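PDB 2H8O: geranyltranstransferase from Agrobacterium tumefaciens, which probably catalyses the condensation of geranyl diphosphate with isopentenyl diphosphate to give farnesyl diphosphate. Local coordinates for residues R87-L92 with A224-A229; A199-A204 with I215-M220; A229-A234 with A242-L247; E252-S257 with A325-I330. One frame throughout, in Å; residues are numbered along the deposited sequence.

The four contacts tie together helices of a mostly helical polyprenyl synthetase fold. Helix 211-237 takes part in three: contact 2 near its start, with helix 194-206; contact 1 further on, with helix 88-99; and contact 3 beyond, with helix 241-267. Contacts 1 and 3 share A229. Contact 4 joins helix 241-267 to helix 321-331. Contact 2 is nested inside the chain loop that contact 1 closes; contacts 3 and 4 follow. The centre of contact 1 lies about 4 Å from the centre of the chain, about 11 Å from the centres of contacts 3 and 4 and about 19 Å from that of contact 2. Neighbouring helices in sequence and remote ones are thereby packed into one bundle.

Contact 1. Residues R87-L92 with A224-A229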
loop_
_atom_site.group_PDB
_atom_site.type_symbol
_atom_site.label_atom_id
_atom_site.label_comp_id
_atom_site.label_asym_id
_atom_site.label_seq_id
_atom_site.Cartn_x
_atom_site.Cartn_y
_atom_site.Cartn_z
ATOM N N ARG A 87 6.136 -15.076 -12.964
ATOM C CA ARG A 87 7.109 -14.156 -12.394
ATOM C C ARG A 87 7.826 -13.293 -13.450
ATOM O O ARG A 87 8.973 -12.912 -13.279
ATOM C CB ARG A 87 8.138 -14.881 -11.515
ATOM C CG ARG A 87 7.565 -15.958 -10.620
ATOM C CD ARG A 87 6.483 -15.472 -9.655
ATOM N NE ARG A 87 6.060 -16.586 -8.822
ATOM C CZ ARG A 87 5.031 -16.583 -7.977
ATOM N NH1 ARG A 87 4.264 -15.514 -7.840
ATOM N NH2 ARG A 87 4.760 -17.690 -7.291
ATOM N N LEU A 88 7.106 -12.914 -14.494
ATOM C CA LEU A 88 7.660 -11.998 -15.497
ATOM C C LEU A 88 8.085 -10.664 -14.898
ATOM O O LEU A 88 9.095 -10.082 -15.306
ATOM C CB LEU A 88 6.643 -11.759 -16.613
ATOM C CG LEU A 88 7.087 -10.786 -17.690
ATOM C CD1 LEU A 88 8.305 -11.321 -18.425
ATOM C CD2 LEU A 88 5.944 -10.477 -18.653
ATOM N N ARG A 89 7.295 -10.124 -13.970
ATOM C CA ARG A 89 7.618 -8.794 -13.441
ATOM C C ARG A 89 8.967 -8.784 -12.660
ATOM O O ARG A 89 9.843 -7.964 -12.955
ATOM C CB ARG A 89 6.436 -8.218 -12.659
ATOM C CG ARG A 89 5.295 -7.905 -13.622
ATOM C CD ARG A 89 3.958 -7.696 -12.946
ATOM N NE ARG A 89 2.865 -7.645 -13.923
ATOM C CZ ARG A 89 2.348 -8.711 -14.524
ATOM N NH1 ARG A 89 2.800 -9.945 -14.263
ATOM N NH2 ARG A 89 1.363 -8.559 -15.392
ATOM N N PRO A 90 9.149 -9.708 -11.693
ATOM C CA PRO A 90 10.480 -9.833 -11.100
ATOM C C PRO A 90 11.602 -10.114 -12.105
ATOM O O PRO A 90 12.704 -9.603 -11.946
ATOM C CB PRO A 90 10.343 -11.006 -10.126
ATOM C CG PRO A 90 8.968 -11.368 -10.080
ATOM C CD PRO A 90 8.156 -10.562 -11.018
ATOM N N PHE A 91 11.321 -10.924 -13.123
ATOM C CA PHE A 91 12.299 -11.206 -14.156
ATOM C C PHE A 91 12.803 -9.899 -14.758
ATOM O O PHE A 91 14.019 -9.685 -14.928
ATOM C CB PHE A 91 11.697 -12.093 -15.247
ATOM C CG PHE A 91 12.531 -12.176 -16.474
ATOM C CD1 PHE A 91 13.444 -13.201 -16.654
ATOM C CD2 PHE A 91 12.420 -11.210 -17.466
ATOM C CE1 PHE A 91 14.216 -13.250 -17.818
ATOM C CE2 PHE A 91 13.199 -11.273 -18.609
ATOM C CZ PHE A 91 14.075 -12.280 -18.778
ATOM N N LEU A 92 11.859 -9.012 -15.085
ATOM C CA LEU A 92 12.203 -7.759 -15.745
ATOM C C LEU A 92 13.025 -6.844 -14.828
ATOM O O LEU A 92 13.991 -6.195 -15.273
ATOM C CB LEU A 92 10.944 -7.050 -16.264
ATOM C CG LEU A 92 10.230 -7.757 -17.431
ATOM C CD1 LEU A 92 8.823 -7.183 -17.630
ATOM C CD2 LEU A 92 11.047 -7.664 -18.717
ATOM N N ALA A 224 1.456 -0.387 -16.666
ATOM C CA ALA A 224 2.195 0.445 -15.712
ATOM C C ALA A 224 3.178 -0.388 -14.862
ATOM O O ALA A 224 4.303 0.034 -14.643
ATOM C CB ALA A 224 1.240 1.249 -14.814
ATOM N N LEU A 225 2.765 -1.572 -14.418
ATOM C CA LEU A 225 3.659 -2.430 -13.617
ATOM C C LEU A 225 4.835 -2.945 -14.444
ATOM O O LEU A 225 5.916 -3.133 -13.910
ATOM C CB LEU A 225 2.946 -3.635 -12.985
ATOM C CG LEU A 225 1.952 -3.317 -11.881
ATOM C CD1 LEU A 225 1.729 -4.562 -11.040
ATOM C CD2 LEU A 225 2.416 -2.172 -10.983
ATOM N N LEU A 226 4.602 -3.180 -15.735
ATOM C CA LEU A 226 5.677 -3.656 -16.646
ATOM C C LEU A 226 6.668 -2.525 -16.968
ATOM O O LEU A 226 7.880 -2.735 -16.994
ATOM C CB LEU A 226 5.081 -4.325 -17.888
ATOM C CG LEU A 226 4.298 -5.618 -17.604
ATOM C CD1 LEU A 226 3.388 -5.968 -18.799
ATOM C CD2 LEU A 226 5.246 -6.783 -17.235
ATOM N N ARG A 227 6.151 -1.320 -17.175
ATOM C CA ARG A 227 6.954 -0.110 -17.270
ATOM C C ARG A 227 7.835 0.073 -16.028
ATOM O O ARG A 227 9.055 0.244 -16.122
ATOM C CB ARG A 227 6.019 1.100 -17.478
ATOM C CG ARG A 227 6.716 2.442 -17.540
ATOM C CD ARG A 227 5.695 3.585 -17.399
ATOM N NE ARG A 227 5.282 3.758 -16.004
ATOM C CZ ARG A 227 4.093 4.181 -15.585
ATOM N NH1 ARG A 227 3.109 4.434 -16.442
ATOM N NH2 ARG A 227 3.874 4.302 -14.281
ATOM N N PHE A 228 7.198 0.020 -14.864
ATOM C CA PHE A 228 7.896 0.143 -13.606
ATOM C C PHE A 228 8.995 -0.934 -13.494
ATOM O O PHE A 228 10.106 -0.642 -13.049
ATOM C CB PHE A 228 6.935 0.020 -12.419
ATOM C CG PHE A 228 7.650 -0.145 -11.108
ATOM C CD1 PHE A 228 8.089 0.956 -10.384
ATOM C CD2 PHE A 228 7.937 -1.407 -10.625
ATOM C CE1 PHE A 228 8.798 0.788 -9.207
ATOM C CE2 PHE A 228 8.654 -1.584 -9.443
ATOM C CZ PHE A 228 9.085 -0.493 -8.734
ATOM N N ALA A 229 8.689 -2.176 -13.858
ATOM C CA ALA A 229 9.661 -3.266 -13.682
ATOM C C ALA A 229 10.985 -2.959 -14.374
ATOM O O ALA A 229 12.056 -3.209 -13.851
ATOM C CB ALA A 229 9.094 -4.565 -14.222
#
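R89 and L92 on helix 88-99 pack against L225, L226 and A229 on helix 211-237, a nearly parallel helix pair deep in the all-alpha bundle of the isoprenoid synthase fold. The segment axes approach to 8.9 Å and diverge by 27°.

The R89 side chain can be followed outward. From CB, CG is set beside the backbone N (chi1 -68°), and there it meets L226 CD2 at 3.8 Å. The chain then runs extended, so that R89 CD passes L225 CB at 4.2 Å and R89 NE passes the same CB at 4.1 Å. The last torsion, chi4 77°, swings CZ off that line. One guanidinium face thereby receives L226 CD2, displaced toward the rim, whereas L225 CB lies at the edge of the group near its plane. These are apolar contacts to a charged group, and the partners across the contact supply no acceptor. Beyond the two segments, L114 and H118 of helix 104-125 also touch R89.

L226 CD2 is thus a shared methyl: L88 CD2 reaches it at 4.0 Å, with those two side chains at about a right angle. L92 CD1 meets it more closely, at 3.6 Å. Where the CA atoms of the two segments come nearest, at L92 and A229, A229 CB is met by L92 CB at 3.7 Å and, at the same distance, by the backbone carbonyl oxygen R89 O.

Contact 2. Residues A199-A204 with I215-M220; sequences ALDLAA and ITLQAM
L200 and L217 meet where helix 194-206 and the start of helix 211-237 form a helical hairpin within the polyprenyl synthetase helix bundle. The segment axes are 9.3 Å apart and cross at -139°, so the helices run roughly antiparallel but splay well away from a straight pairing.

Apolar contacts carry most of the interface. At the point of nearest backbones, L200 CB and L217 CB stand 3.7 Å apart. Further out along the same leucine, L200 CD1 reaches M220 SD, also at 3.7 Å, the two side chains crossing at a slant. T216 CG2 is a looser neighbour of that methyl; the hydroxyl of T216 is engaged by D212 O within its own helix. A204 CB, one turn on from L200, touches L217 CD2 at 4.1 Å. The second subunit also packs here: its P70 on L200 and its I67 on M220.

A second group of contacts sets methyls against oxygens. A chi1 of 76° places L217 CG between the backbone N and the carbonyl carbon, the crowded position for a helical leucine, and a chi2 of 81° then turns the methyls, CD1 to the D201 carboxylate and CD2 to the main chain of L200. These are van der Waals approaches and leave the carboxylate without a polar partner from the facing segment. L217 CD1 lies 3.8 Å from D201 OD1, and L217 CD2 lies 4.0 Å from the carbonyl oxygen L200 O.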
loop_
_atom_site.group_PDB
_atom_site.type_symbol
_atom_site.label_atom_id
_atom_site.label_comp_id
_atom_site.label_asym_id
_atom_site.label_seq_id
_atom_site.Cartn_x
_atom_site.Cartn_y
_atom_site.Cartn_z
ATOM N N ALA A 199 -10.443 0.242 -12.427
ATOM C CA ALA A 199 -11.691 1.006 -12.399
ATOM C C ALA A 199 -12.195 1.311 -13.820
ATOM O O ALA A 199 -13.396 1.218 -14.088
ATOM C CB ALA A 199 -11.525 2.279 -11.618
ATOM N N LEU A 200 -11.285 1.693 -14.717
ATOM C CA LEU A 200 -11.687 2.000 -16.096
ATOM C C LEU A 200 -12.155 0.742 -16.811
ATOM O O LEU A 200 -13.087 0.790 -17.633
ATOM C CB LEU A 200 -10.549 2.691 -16.856
ATOM C CG LEU A 200 -10.276 4.131 -16.414
ATOM C CD1 LEU A 200 -9.030 4.665 -17.092
ATOM C CD2 LEU A 200 -11.466 5.020 -16.714
ATOM N N ASP A 201 -11.552 -0.389 -16.475
ATOM C CA ASP A 201 -11.900 -1.651 -17.112
ATOM C C ASP A 201 -13.317 -2.095 -16.730
ATOM O O ASP A 201 -14.120 -2.494 -17.579
ATOM C CB ASP A 201 -10.859 -2.710 -16.762
ATOM C CG ASP A 201 -10.984 -3.953 -17.602
ATOM O OD1 ASP A 201 -11.157 -3.844 -18.842
ATOM O OD2 ASP A 201 -10.917 -5.049 -17.006
ATOM N N LEU A 202 -13.633 -1.997 -15.447
ATOM C CA LEU A 202 -14.961 -2.351 -14.972
ATOM C C LEU A 202 -16.022 -1.409 -15.551
ATOM O O LEU A 202 -17.126 -1.848 -15.900
ATOM C CB LEU A 202 -14.993 -2.329 -13.442
ATOM C CG LEU A 202 -14.220 -3.450 -12.756
ATOM C CD1 LEU A 202 -14.095 -3.165 -11.259
ATOM C CD2 LEU A 202 -14.896 -4.794 -12.985
ATOM N N ALA A 203 -15.699 -0.118 -15.647
ATOM C CA ALA A 203 -16.592 0.855 -16.279
ATOM C C ALA A 203 -16.804 0.541 -17.765
ATOM O O ALA A 203 -17.901 0.754 -18.307
ATOM C CB ALA A 203 -16.055 2.253 -16.120
ATOM N N ALA A 204 -15.764 0.034 -18.422
ATOM C CA ALA A 204 -15.854 -0.344 -19.838
ATOM C C ALA A 204 -16.877 -1.458 -20.093
ATOM O O ALA A 204 -17.430 -1.551 -21.187
ATOM C CB ALA A 204 -14.488 -0.757 -20.366
ATOM N N ILE A 215 -6.693 2.208 -25.043
ATOM C CA ILE A 215 -5.248 2.353 -24.923
ATOM C C ILE A 215 -4.898 2.831 -23.510
ATOM O O ILE A 215 -3.979 2.318 -22.846
ATOM C CB ILE A 215 -4.717 3.348 -26.007
ATOM C CG1 ILE A 215 -4.906 2.707 -27.394
ATOM C CG2 ILE A 215 -3.268 3.754 -25.729
ATOM C CD1 ILE A 215 -4.690 3.640 -28.599
ATOM N N THR A 216 -5.672 3.793 -23.031
ATOM C CA THR A 216 -5.450 4.349 -21.689
ATOM C C THR A 216 -5.675 3.310 -20.598
ATOM O O THR A 216 -4.815 3.140 -19.718
ATOM C CB THR A 216 -6.331 5.589 -21.464
ATOM O OG1 THR A 216 -5.899 6.614 -22.374
ATOM C CG2 THR A 216 -6.262 6.106 -20.001
ATOM N N LEU A 217 -6.803 2.607 -20.624
ATOM C CA LEU A 217 -7.064 1.653 -19.545
ATOM C C LEU A 217 -6.057 0.499 -19.566
ATOM O O LEU A 217 -5.651 0.003 -18.498
ATOM C CB LEU A 217 -8.508 1.164 -19.535
ATOM C CG LEU A 217 -9.010 0.144 -20.542
ATOM C CD1 LEU A 217 -8.625 -1.269 -20.089
ATOM C CD2 LEU A 217 -10.553 0.288 -20.720
ATOM N N GLN A 218 -5.635 0.085 -20.762
ATOM C CA GLN A 218 -4.603 -0.953 -20.884
ATOM C C GLN A 218 -3.234 -0.499 -20.356
ATOM O O GLN A 218 -2.564 -1.234 -19.641
ATOM C CB GLN A 218 -4.476 -1.399 -22.338
ATOM C CG GLN A 218 -5.677 -2.168 -22.832
ATOM C CD GLN A 218 -5.529 -2.636 -24.265
ATOM O OE1 GLN A 218 -4.677 -2.150 -25.026
ATOM N NE2 GLN A 218 -6.366 -3.587 -24.642
ATOM N N ALA A 219 -2.827 0.724 -20.713
ATOM C CA ALA A 219 -1.573 1.291 -20.216
ATOM C C ALA A 219 -1.544 1.323 -18.697
ATOM O O ALA A 219 -0.488 1.151 -18.093
ATOM C CB ALA A 219 -1.352 2.699 -20.779
ATOM N N MET A 220 -2.715 1.517 -18.082
ATOM C CA MET A 220 -2.837 1.584 -16.627
ATOM C C MET A 220 -2.939 0.184 -16.008
ATOM O O MET A 220 -2.146 -0.166 -15.130
ATOM C CB MET A 220 -4.042 2.463 -16.228
ATOM C CG MET A 220 -3.914 3.926 -16.669
ATOM S SD MET A 220 -5.424 4.958 -16.456
ATOM C CE MET A 220 -5.457 5.166 -14.661
#

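Contact 3. Residues A229-A234 with A242-L247; sequences ACEAGA and AERQRL
E231 and R244 are joined by a salt bridge that converges on a single carboxylate oxygen. R244 NE gives E231 OE2 a short, nearly straight bond of 2.7 Å with an N-H...O angle of 168°. R244 NH2 adds a weak, bent bond to the same oxygen at 3.3 Å. OE2 lies almost in the guanidinium plane; R244 NE approaches it on its anti side, somewhat out of the carboxylate plane, and the two flat groups are turned 55° against each other. Both chains leave their helices with CG anti to the backbone N and then stay extended, and their aliphatic parts also touch, E231 CG to R244 CG at 3.7 Å.

Next to the bridge, the CA atoms of A234 and R244 are among the nearest across the segments. A234 CB rests 3.5 Å from R244 CA, and the absence of a longer side chain at this residue is consistent with an axis separation of only 7.9 Å. The two segments belong to an antiparallel helical hairpin (161° between directions), helix 211-237 turning through a short connection into helix 241-267. Farther along, each helix offers a carbonyl to the other's side chain: C230 CB lies 3.4 Å from L247 O, while L247 CB lies 3.6 Å from C230 O, which also accepts a hydrogen bond from S96 OG.

In the next shell, R248 NH1 forms a salt bridge with E231 OE1, so the buried carboxylate is held at both oxygens, and the two arginines would be expected to stabilise its ionised form. At the start of helix 241-267, N240 OD1 takes the E243 N-H and S239 OG bonds E243 OE1.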
loop_
_atom_site.group_PDB
_atom_site.type_symbol
_atom_site.label_atom_id
_atom_site.label_comp_id
_atom_site.label_asym_id
_atom_site.label_seq_id
_atom_site.Cartn_x
_atom_site.Cartn_y
_atom_site.Cartn_z
ATOM N N ALA A 229 8.689 -2.176 -13.858
ATOM C CA ALA A 229 9.661 -3.266 -13.682
ATOM C C ALA A 229 10.985 -2.959 -14.374
ATOM O O ALA A 229 12.056 -3.209 -13.851
ATOM C CB ALA A 229 9.094 -4.565 -14.222
ATOM N N CYS A 230 10.886 -2.404 -15.566
ATOM C CA CYS A 230 12.062 -2.090 -16.375
ATOM C C CYS A 230 12.737 -0.816 -15.919
ATOM O O CYS A 230 13.946 -0.760 -15.801
ATOM C CB CYS A 230 11.656 -1.974 -17.823
ATOM S SG CYS A 230 11.106 -3.575 -18.509
ATOM N N GLU A 231 11.939 0.214 -15.661
ATOM C CA GLU A 231 12.481 1.483 -15.178
ATOM C C GLU A 231 13.184 1.325 -13.831
ATOM O O GLU A 231 14.185 1.989 -13.557
ATOM C CB GLU A 231 11.391 2.574 -15.135
ATOM C CG GLU A 231 11.925 3.978 -14.808
ATOM C CD GLU A 231 10.862 5.047 -14.782
ATOM O OE1 GLU A 231 9.691 4.730 -15.035
ATOM O OE2 GLU A 231 11.212 6.224 -14.541
ATOM N N ALA A 232 12.660 0.424 -12.994
ATOM C CA ALA A 232 13.247 0.155 -11.683
ATOM C C ALA A 232 14.716 -0.236 -11.748
ATOM O O ALA A 232 15.485 0.093 -10.844
ATOM C CB ALA A 232 12.457 -0.928 -10.959
ATOM N N GLY A 233 15.107 -0.963 -12.791
ATOM C CA GLY A 233 16.501 -1.363 -12.923
ATOM C C GLY A 233 17.429 -0.165 -13.010
ATOM O O GLY A 233 18.503 -0.139 -12.387
ATOM N N ALA A 234 17.016 0.834 -13.795
ATOM C CA ALA A 234 17.746 2.092 -13.916
ATOM C C ALA A 234 17.779 2.858 -12.591
ATOM O O ALA A 234 18.821 3.387 -12.202
ATOM C CB ALA A 234 17.141 2.953 -15.016
ATOM N N ALA A 242 18.755 9.900 -18.941
ATOM C CA ALA A 242 18.611 9.356 -20.286
ATOM C C ALA A 242 18.398 7.858 -20.277
ATOM O O ALA A 242 17.552 7.344 -20.994
ATOM C CB ALA A 242 19.847 9.687 -21.119
ATOM N N GLU A 243 19.191 7.176 -19.468
ATOM C CA GLU A 243 19.156 5.724 -19.380
ATOM C C GLU A 243 17.890 5.253 -18.657
ATOM O O GLU A 243 17.268 4.257 -19.044
ATOM C CB GLU A 243 20.393 5.252 -18.646
ATOM C CG GLU A 243 20.498 3.787 -18.498
ATOM C CD GLU A 243 21.918 3.364 -18.220
ATOM O OE1 GLU A 243 22.323 3.435 -17.035
ATOM O OE2 GLU A 243 22.633 2.957 -19.175
ATOM N N ARG A 244 17.514 5.966 -17.603
ATOM C CA ARG A 244 16.239 5.698 -16.940
ATOM C C ARG A 244 15.073 5.842 -17.932
ATOM O O ARG A 244 14.208 4.982 -17.996
ATOM C CB ARG A 244 16.065 6.608 -15.732
ATOM C CG ARG A 244 14.759 6.408 -15.016
ATOM C CD ARG A 244 14.730 7.121 -13.702
ATOM N NE ARG A 244 13.370 7.135 -13.161
ATOM C CZ ARG A 244 13.030 7.702 -12.010
ATOM N NH1 ARG A 244 13.943 8.281 -11.232
ATOM N NH2 ARG A 244 11.753 7.687 -11.634
ATOM N N GLN A 245 15.054 6.922 -18.719
ATOM C CA GLN A 245 14.028 7.080 -19.754
ATOM C C GLN A 245 14.048 5.947 -20.765
ATOM O O GLN A 245 12.997 5.493 -21.186
ATOM C CB GLN A 245 14.136 8.434 -20.506
ATOM C CG GLN A 245 13.619 9.599 -19.736
ATOM C CD GLN A 245 12.240 9.346 -19.192
ATOM O OE1 GLN A 245 11.331 9.010 -19.934
ATOM N NE2 GLN A 245 12.098 9.414 -17.864
ATOM N N ARG A 246 15.238 5.529 -21.186
ATOM C CA ARG A 246 15.393 4.440 -22.150
ATOM C C ARG A 246 14.723 3.165 -21.606
ATOM O O ARG A 246 13.943 2.504 -22.312
ATOM C CB ARG A 246 16.872 4.181 -22.436
ATOM C CG ARG A 246 17.136 3.073 -23.447
ATOM C CD ARG A 246 18.602 3.049 -23.914
ATOM N NE ARG A 246 18.948 4.334 -24.554
ATOM C CZ ARG A 246 18.715 4.666 -25.832
ATOM N NH1 ARG A 246 18.185 3.807 -26.700
ATOM N NH2 ARG A 246 19.046 5.878 -26.267
ATOM N N LEU A 247 15.031 2.822 -20.361
ATOM C CA LEU A 247 14.450 1.599 -19.777
ATOM C C LEU A 247 12.944 1.719 -19.551
ATOM O O LEU A 247 12.215 0.750 -19.768
ATOM C CB LEU A 247 15.203 1.152 -18.516
ATOM C CG LEU A 247 16.353 0.164 -18.766
ATOM C CD1 LEU A 247 15.820 -1.190 -19.227
ATOM C CD2 LEU A 247 17.364 0.695 -19.781
#

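Contact 4. Residues E252-S257 with A325-I330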
loop_
_atom_site.group_PDB
_atom_site.type_symbol
_atom_site.label_atom_id
_atom_site.label_comp_id
_atom_site.label_asym_id
_atom_site.label_seq_id
_atom_site.Cartn_x
_atom_site.Cartn_y
_atom_site.Cartn_z
ATOM N N GLU A 252 7.500 0.303 -21.484
ATOM C CA GLU A 252 6.257 0.634 -22.200
ATOM C C GLU A 252 6.046 -0.281 -23.426
ATOM O O GLU A 252 4.953 -0.792 -23.634
ATOM C CB GLU A 252 6.212 2.137 -22.552
ATOM C CG GLU A 252 6.117 3.005 -21.299
ATOM C CD GLU A 252 6.061 4.498 -21.554
ATOM O OE1 GLU A 252 6.442 4.933 -22.653
ATOM O OE2 GLU A 252 5.588 5.238 -20.646
ATOM N N LYS A 253 7.088 -0.534 -24.222
ATOM C CA LYS A 253 6.941 -1.443 -25.379
ATOM C C LYS A 253 6.636 -2.889 -24.949
ATOM O O LYS A 253 5.807 -3.581 -25.559
ATOM C CB LYS A 253 8.188 -1.387 -26.279
ATOM C CG LYS A 253 8.486 -0.009 -26.882
ATOM C CD LYS A 253 7.382 0.442 -27.858
ATOM C CE LYS A 253 7.478 1.910 -28.258
ATOM N NZ LYS A 253 6.164 2.402 -28.810
ATOM N N ILE A 254 7.272 -3.355 -23.875
ATOM C CA ILE A 254 6.966 -4.680 -23.313
ATOM C C ILE A 254 5.483 -4.764 -22.954
ATOM O O ILE A 254 4.815 -5.725 -23.285
ATOM C CB ILE A 254 7.804 -4.988 -22.034
ATOM C CG1 ILE A 254 9.272 -5.218 -22.376
ATOM C CG2 ILE A 254 7.236 -6.226 -21.291
ATOM C CD1 ILE A 254 9.570 -6.574 -23.034
ATOM N N GLY A 255 4.966 -3.743 -22.286
ATOM C CA GLY A 255 3.581 -3.764 -21.828
ATOM C C GLY A 255 2.598 -3.710 -22.978
ATOM O O GLY A 255 1.596 -4.397 -22.952
ATOM N N LEU A 256 2.891 -2.882 -23.976
ATOM C CA LEU A 256 2.079 -2.807 -25.191
ATOM C C LEU A 256 2.036 -4.198 -25.861
ATOM O O LEU A 256 0.968 -4.668 -26.272
ATOM C CB LEU A 256 2.629 -1.741 -26.150
ATOM C CG LEU A 256 2.511 -0.270 -25.699
ATOM C CD1 LEU A 256 3.367 0.701 -26.560
ATOM C CD2 LEU A 256 1.063 0.133 -25.724
ATOM N N SER A 257 3.191 -4.853 -25.957
ATOM C CA SER A 257 3.259 -6.164 -26.581
ATOM C C SER A 257 2.544 -7.231 -25.743
ATOM O O SER A 257 1.850 -8.100 -26.285
ATOM C CB SER A 257 4.720 -6.571 -26.814
ATOM O OG SER A 257 5.313 -5.743 -27.808
ATOM N N ALA A 325 15.226 -11.006 -25.856
ATOM C CA ALA A 325 14.554 -12.313 -25.937
ATOM C C ALA A 325 13.206 -12.285 -25.216
ATOM O O ALA A 325 12.249 -12.912 -25.663
ATOM C CB ALA A 325 15.431 -13.408 -25.373
ATOM N N ALA A 326 13.139 -11.562 -24.100
ATOM C CA ALA A 326 11.882 -11.409 -23.379
ATOM C C ALA A 326 10.856 -10.705 -24.259
ATOM O O ALA A 326 9.708 -11.121 -24.324
ATOM C CB ALA A 326 12.090 -10.647 -22.084
ATOM N N ALA A 327 11.279 -9.650 -24.944
ATOM C CA ALA A 327 10.370 -8.933 -25.833
ATOM C C ALA A 327 9.819 -9.881 -26.901
ATOM O O ALA A 327 8.620 -9.906 -27.167
ATOM C CB ALA A 327 11.071 -7.715 -26.478
ATOM N N ARG A 328 10.696 -10.686 -27.489
ATOM C CA ARG A 328 10.277 -11.629 -28.514
ATOM C C ARG A 328 9.380 -12.737 -27.952
ATOM O O ARG A 328 8.404 -13.109 -28.585
ATOM C CB ARG A 328 11.493 -12.227 -29.225
ATOM C CG ARG A 328 11.243 -12.528 -30.689
ATOM C CD ARG A 328 12.544 -12.736 -31.457
ATOM N NE ARG A 328 13.231 -13.971 -31.091
ATOM C CZ ARG A 328 12.954 -15.180 -31.590
ATOM N NH1 ARG A 328 11.961 -15.360 -32.460
ATOM N NH2 ARG A 328 13.664 -16.227 -31.204
ATOM N N PHE A 329 9.689 -13.244 -26.761
ATOM C CA PHE A 329 8.856 -14.290 -26.141
ATOM C C PHE A 329 7.440 -13.790 -25.889
ATOM O O PHE A 329 6.463 -14.458 -26.245
ATOM C CB PHE A 329 9.446 -14.772 -24.812
ATOM C CG PHE A 329 8.510 -15.660 -24.009
ATOM C CD1 PHE A 329 8.372 -17.008 -24.317
ATOM C CD2 PHE A 329 7.773 -15.135 -22.947
ATOM C CE1 PHE A 329 7.513 -17.830 -23.579
ATOM C CE2 PHE A 329 6.909 -15.945 -22.193
ATOM C CZ PHE A 329 6.783 -17.299 -22.506
ATOM N N ILE A 330 7.359 -12.631 -25.242
ATOM C CA ILE A 330 6.091 -11.994 -24.912
ATOM C C ILE A 330 5.271 -11.800 -26.176
ATOM O O ILE A 330 4.108 -12.209 -26.242
ATOM C CB ILE A 330 6.317 -10.624 -24.244
ATOM C CG1 ILE A 330 6.886 -10.800 -22.838
ATOM C CG2 ILE A 330 5.014 -9.820 -24.169
ATOM C CD1 ILE A 330 7.440 -9.525 -22.243
HETATM O O HOH W 1 8.069 -6.465 -27.072
#
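S257 OG is the polar atom that links segment 252-257 to segment 325-330, through a water that it contacts at 2.9 Å. That water donates onward to the carbonyl oxygen of A327, a weak bond at 3.5 Å, so the polar link is indirect and soft. The same hydroxyl is hydrogen-bonded to Q305 OE1 of helix 295-312. A chi1 of -68° sets S257 OG beside the backbone N, from where it meets both the water and Q305 OE1.

Apolar packing does the rest of the work. I254 and I330 meet at about a right angle, and their methyls are pressed together: I254 CG2 to I330 CD1 measures 3.4 Å, shorter than usual van der Waals contact for two carbons. I254 CD1, brought round by a bent second torsion (chi2 -75°), sits 3.7 Å from I330 CD1 and also covers the backbone of the facing helix, 3.7 Å from A327 CA. On the other branch of I330, CG2 approaches the main chain at S257, with S257 C at 3.9 Å.

This is a near-parallel pairing within the helical bundle of the polyprenyl synthetase fold. The axes differ by only 17° in direction and stand 9.6 Å apart, with I254 opposite A327 and S257 opposite I330, so the last modelled helix is laid alongside helix 241-267. Helix 88-99 closes one flank through L92 on I254 and L88 on I330, while helix 295-312 packs on S257 and A327, and helix 34-57 reaches A326 through F39.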